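Local coordinates for meso-diaminopimelate dehydrogenase (Clostridium tetani, PDB 3WGY), which belongs to an enzyme family that catalyses the reversible, NADP-dependent oxidative deamination of meso-2,6-diaminopimelate, at residues B[5-16]-B[61-71]. The protein carries 6 engineered substitutions. Sequence-based numbering, arbitrary orientation.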
loop_
_atom_site.group_PDB
_atom_site.type_symbol
_atom_site.label_atom_id
_atom_site.label_comp_id
_atom_site.label_asym_id
_atom_site.label_seq_id
_atom_site.Cartn_x
_atom_site.Cartn_y
_atom_site.Cartn_z
ATOM N N ILE B 5 1.605 20.882 15.716
ATOM C CA ILE B 5 0.766 19.858 16.339
ATOM C C ILE B 5 1.497 19.454 17.620
ATOM O O ILE B 5 2.648 19.032 17.575
ATOM C CB ILE B 5 0.595 18.611 15.419
ATOM C CG1 ILE B 5 -0.203 18.986 14.168
ATOM C CG2 ILE B 5 -0.142 17.503 16.166
ATOM C CD1 ILE B 5 -0.460 17.823 13.219
ATOM N N ARG B 6 0.827 19.593 18.761
ATOM C CA ARG B 6 1.428 19.282 20.057
ATOM C C ARG B 6 1.348 17.803 20.409
ATOM O O ARG B 6 0.278 17.283 20.725
ATOM C CB ARG B 6 0.749 20.110 21.149
ATOM C CG ARG B 6 0.915 21.623 20.971
ATOM C CD ARG B 6 0.029 22.391 21.941
ATOM N NE ARG B 6 -1.370 22.039 21.730
ATOM C CZ ARG B 6 -2.390 22.570 22.395
ATOM N NH1 ARG B 6 -2.171 23.493 23.324
ATOM N NH2 ARG B 6 -3.630 22.170 22.134
ATOM N N ILE B 7 2.491 17.131 20.379
ATOM C CA ILE B 7 2.511 15.709 20.672
ATOM C C ILE B 7 2.937 15.405 22.102
ATOM O O ILE B 7 3.728 16.133 22.697
ATOM C CB ILE B 7 3.445 14.953 19.695
ATOM C CG1 ILE B 7 2.936 15.104 18.253
ATOM C CG2 ILE B 7 3.520 13.479 20.076
ATOM C CD1 ILE B 7 1.547 14.576 18.026
ATOM N N GLY B 8 2.387 14.325 22.642
ATOM C CA GLY B 8 2.723 13.898 23.984
ATOM C C GLY B 8 3.087 12.429 23.922
ATOM O O GLY B 8 2.364 11.640 23.317
ATOM N N ILE B 9 4.204 12.060 24.538
ATOM C CA ILE B 9 4.651 10.673 24.530
ATOM C C ILE B 9 4.512 10.028 25.904
ATOM O O ILE B 9 4.983 10.577 26.897
ATOM C CB ILE B 9 6.147 10.565 24.101
ATOM C CG1 ILE B 9 6.344 11.166 22.709
ATOM C CG2 ILE B 9 6.589 9.106 24.118
ATOM C CD1 ILE B 9 7.790 11.162 22.242
ATOM N N VAL B 10 3.864 8.869 25.957
ATOM C CA VAL B 10 3.711 8.144 27.214
ATOM C C VAL B 10 4.593 6.903 27.139
ATOM O O VAL B 10 4.321 5.987 26.358
ATOM C CB VAL B 10 2.266 7.681 27.447
ATOM C CG1 VAL B 10 2.190 6.910 28.754
ATOM C CG2 VAL B 10 1.322 8.874 27.481
ATOM N N GLY B 11 5.645 6.877 27.951
ATOM C CA GLY B 11 6.552 5.746 27.946
ATOM C C GLY B 11 7.837 6.129 27.244
ATOM O O GLY B 11 7.819 6.615 26.116
ATOM N N TYR B 12 8.968 5.907 27.899
ATOM C CA TYR B 12 10.231 6.282 27.292
ATOM C C TYR B 12 11.158 5.094 27.051
ATOM O O TYR B 12 12.334 5.135 27.399
ATOM C CB TYR B 12 10.905 7.344 28.162
ATOM C CG TYR B 12 11.894 8.228 27.438
ATOM C CD1 TYR B 12 11.622 8.725 26.163
ATOM C CD2 TYR B 12 13.079 8.621 28.058
ATOM C CE1 TYR B 12 12.509 9.601 25.526
ATOM C CE2 TYR B 12 13.965 9.487 27.436
ATOM C CZ TYR B 12 13.676 9.973 26.173
ATOM O OH TYR B 12 14.572 10.827 25.574
ATOM N N GLY B 13 10.601 4.038 26.460
ATOM C CA GLY B 13 11.367 2.852 26.127
ATOM C C GLY B 13 11.908 3.036 24.719
ATOM O O GLY B 13 12.118 4.172 24.284
ATOM N N ASN B 14 12.134 1.943 23.996
ATOM C CA ASN B 14 12.661 2.062 22.635
ATOM C C ASN B 14 11.695 2.754 21.691
ATOM O O ASN B 14 12.115 3.480 20.796
ATOM C CB ASN B 14 13.039 0.696 22.055
ATOM C CG ASN B 14 14.391 0.209 22.543
ATOM O OD1 ASN B 14 15.213 0.996 23.023
ATOM N ND2 ASN B 14 14.638 -1.092 22.405
ATOM N N ILE B 15 10.401 2.541 21.880
ATOM C CA ILE B 15 9.433 3.181 20.996
ATOM C C ILE B 15 9.251 4.657 21.359
ATOM O O ILE B 15 9.195 5.520 20.478
ATOM C CB ILE B 15 8.088 2.440 21.026
ATOM C CG1 ILE B 15 8.310 0.980 20.608
ATOM C CG2 ILE B 15 7.091 3.112 20.062
ATOM C CD1 ILE B 15 7.054 0.153 20.555
ATOM N N GLY B 16 9.178 4.950 22.654
ATOM C CA GLY B 16 9.035 6.334 23.078
ATOM C C GLY B 16 10.210 7.137 22.544
ATOM O O GLY B 16 10.033 8.222 21.987
ATOM N N ASP B 61 -4.852 20.426 28.271
ATOM C CA ASP B 61 -5.003 21.532 27.330
ATOM C C ASP B 61 -3.757 21.848 26.508
ATOM O O ASP B 61 -3.776 22.758 25.681
ATOM C CB ASP B 61 -5.427 22.796 28.075
ATOM C CG ASP B 61 -6.881 22.768 28.482
ATOM O OD1 ASP B 61 -7.500 21.686 28.385
ATOM O OD2 ASP B 61 -7.405 23.825 28.903
ATOM N N THR B 62 -2.679 21.106 26.729
ATOM C CA THR B 62 -1.443 21.358 26.000
ATOM C C THR B 62 -1.032 20.220 25.058
ATOM O O THR B 62 -0.078 20.354 24.288
ATOM C CB THR B 62 -0.287 21.686 26.990
ATOM O OG1 THR B 62 0.959 21.720 26.291
ATOM C CG2 THR B 62 -0.213 20.658 28.090
ATOM N N VAL B 63 -1.755 19.107 25.108
ATOM C CA VAL B 63 -1.455 17.972 24.243
ATOM C C VAL B 63 -2.595 17.683 23.274
ATOM O O VAL B 63 -3.719 17.410 23.693
ATOM C CB VAL B 63 -1.186 16.691 25.065
ATOM C CG1 VAL B 63 -0.970 15.502 24.130
ATOM C CG2 VAL B 63 0.034 16.894 25.949
ATOM N N ASP B 64 -2.303 17.739 21.977
ATOM C CA ASP B 64 -3.311 17.458 20.959
ATOM C C ASP B 64 -3.410 15.959 20.735
ATOM O O ASP B 64 -4.498 15.411 20.587
ATOM C CB ASP B 64 -2.952 18.141 19.639
ATOM C CG ASP B 64 -3.160 19.641 19.682
ATOM O OD1 ASP B 64 -4.282 20.077 20.019
ATOM O OD2 ASP B 64 -2.206 20.379 19.369
ATOM N N VAL B 65 -2.260 15.296 20.705
ATOM C CA VAL B 65 -2.240 13.858 20.504
ATOM C C VAL B 65 -1.213 13.207 21.420
ATOM O O VAL B 65 -0.077 13.658 21.516
ATOM C CB VAL B 65 -1.909 13.502 19.037
ATOM C CG1 VAL B 65 -1.902 11.991 18.860
ATOM C CG2 VAL B 65 -2.925 14.139 18.112
ATOM N N MET B 66 -1.632 12.141 22.090
ATOM C CA MET B 66 -0.765 11.410 22.995
ATOM C C MET B 66 -0.411 10.080 22.335
ATOM O O MET B 66 -1.290 9.289 22.013
ATOM C CB MET B 66 -1.495 11.154 24.319
ATOM C CG MET B 66 -0.601 10.768 25.487
ATOM S SD MET B 66 0.371 12.147 26.137
ATOM C CE MET B 66 -0.851 13.004 27.051
ATOM N N ILE B 67 0.871 9.840 22.112
ATOM C CA ILE B 67 1.275 8.580 21.509
ATOM C C ILE B 67 1.642 7.615 22.642
ATOM O O ILE B 67 2.558 7.877 23.423
ATOM C CB ILE B 67 2.477 8.781 20.556
ATOM C CG1 ILE B 67 2.118 9.844 19.509
ATOM C CG2 ILE B 67 2.834 7.458 19.877
ATOM C CD1 ILE B 67 3.147 10.038 18.434
ATOM N N LEU B 68 0.909 6.508 22.731
ATOM C CA LEU B 68 1.130 5.510 23.769
ATOM C C LEU B 68 2.250 4.537 23.420
ATOM O O LEU B 68 2.105 3.687 22.533
ATOM C CB LEU B 68 -0.169 4.752 24.032
ATOM C CG LEU B 68 -1.378 5.686 24.178
ATOM C CD1 LEU B 68 -2.569 4.911 24.728
ATOM C CD2 LEU B 68 -1.029 6.837 25.107
ATOM N N CYS B 69 3.368 4.670 24.128
ATOM C CA CYS B 69 4.532 3.820 23.908
ATOM C C CYS B 69 4.825 2.947 25.124
ATOM O O CYS B 69 5.983 2.731 25.485
ATOM C CB CYS B 69 5.741 4.688 23.584
ATOM S SG CYS B 69 5.386 5.937 22.333
ATOM N N GLY B 70 3.752 2.450 25.736
ATOM C CA GLY B 70 3.843 1.593 26.911
ATOM C C GLY B 70 5.231 1.326 27.454
ATOM O O GLY B 70 5.943 0.452 26.952
ATOM N N GLY B 71 5.598 2.081 28.489
ATOM C CA GLY B 71 6.901 1.956 29.124
ATOM C C GLY B 71 7.622 0.644 28.880
ATOM O O GLY B 71 8.779 0.648 28.450
HETATM O O HOH W 1 8.477 3.202 25.027
#
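Arg-6 and Asp-64 form a two-pronged salt bridge: NE of Arg-6 donates to OD2 of Asp-64 at 3.0 Å, while NH2 of Arg-6 reaches OD1 of the same carboxylate. Both oxygens lie near the guanidinium plane, yet that plane and the carboxylate are turned 48° apart, and the nitrogens meet both oxygens from well above the carboxylate plane. A bend at chi3 (-59°) folds the arginine back over Thr-62, whose carbonyl carbon lies above one guanidinium face, offset toward its rim. OD2 of Asp-64 also accepts the backbone N-H of Arg-6 through its anti lone pair, which ties the carboxylate to the strand as well as to the side chain. Arg-6 O in turn takes two donors, the amides of Asp-64 and Val-65.

From there strands 5-10 and 65-68 run parallel, their amides pairing from Gly-8 N to Val-65 O (2.8 Å) through to Cys-69 N and Val-10 O. On the face bearing Ile-7, Ile-9 and Ile-67, the CG2 branch of Ile-7 meets CD1 of Ile-67 at 3.8 Å, and Val-19 of helix 14-23 packs on Ile-9 and Ile-67. Across the sheet, Met-66, bent at chi2 and chi3, lays SD against the Gly-8 backbone, 3.5 Å from Gly-8 C. Its CG presses tightly on Val-10 CG2 at 3.4 Å, the two side chains crossing at about a right angle.

Beyond the strands, SG of Cys-69 lies 3.7 Å from Gly-16 CA. One water accepts from the amides of Gly-13 and Gly-16 and donates to Cys-69 O (2.6 Å), bridging the start of helix 14-23 to the loop just after strand 65-68. Gly-11, Gly-13 and Gly-16 fit the GxGxxG pattern; this strand-turn-helix beside a parallel strand is characteristic of a Rossmann fold, consistent with the dinucleotide-binding domain.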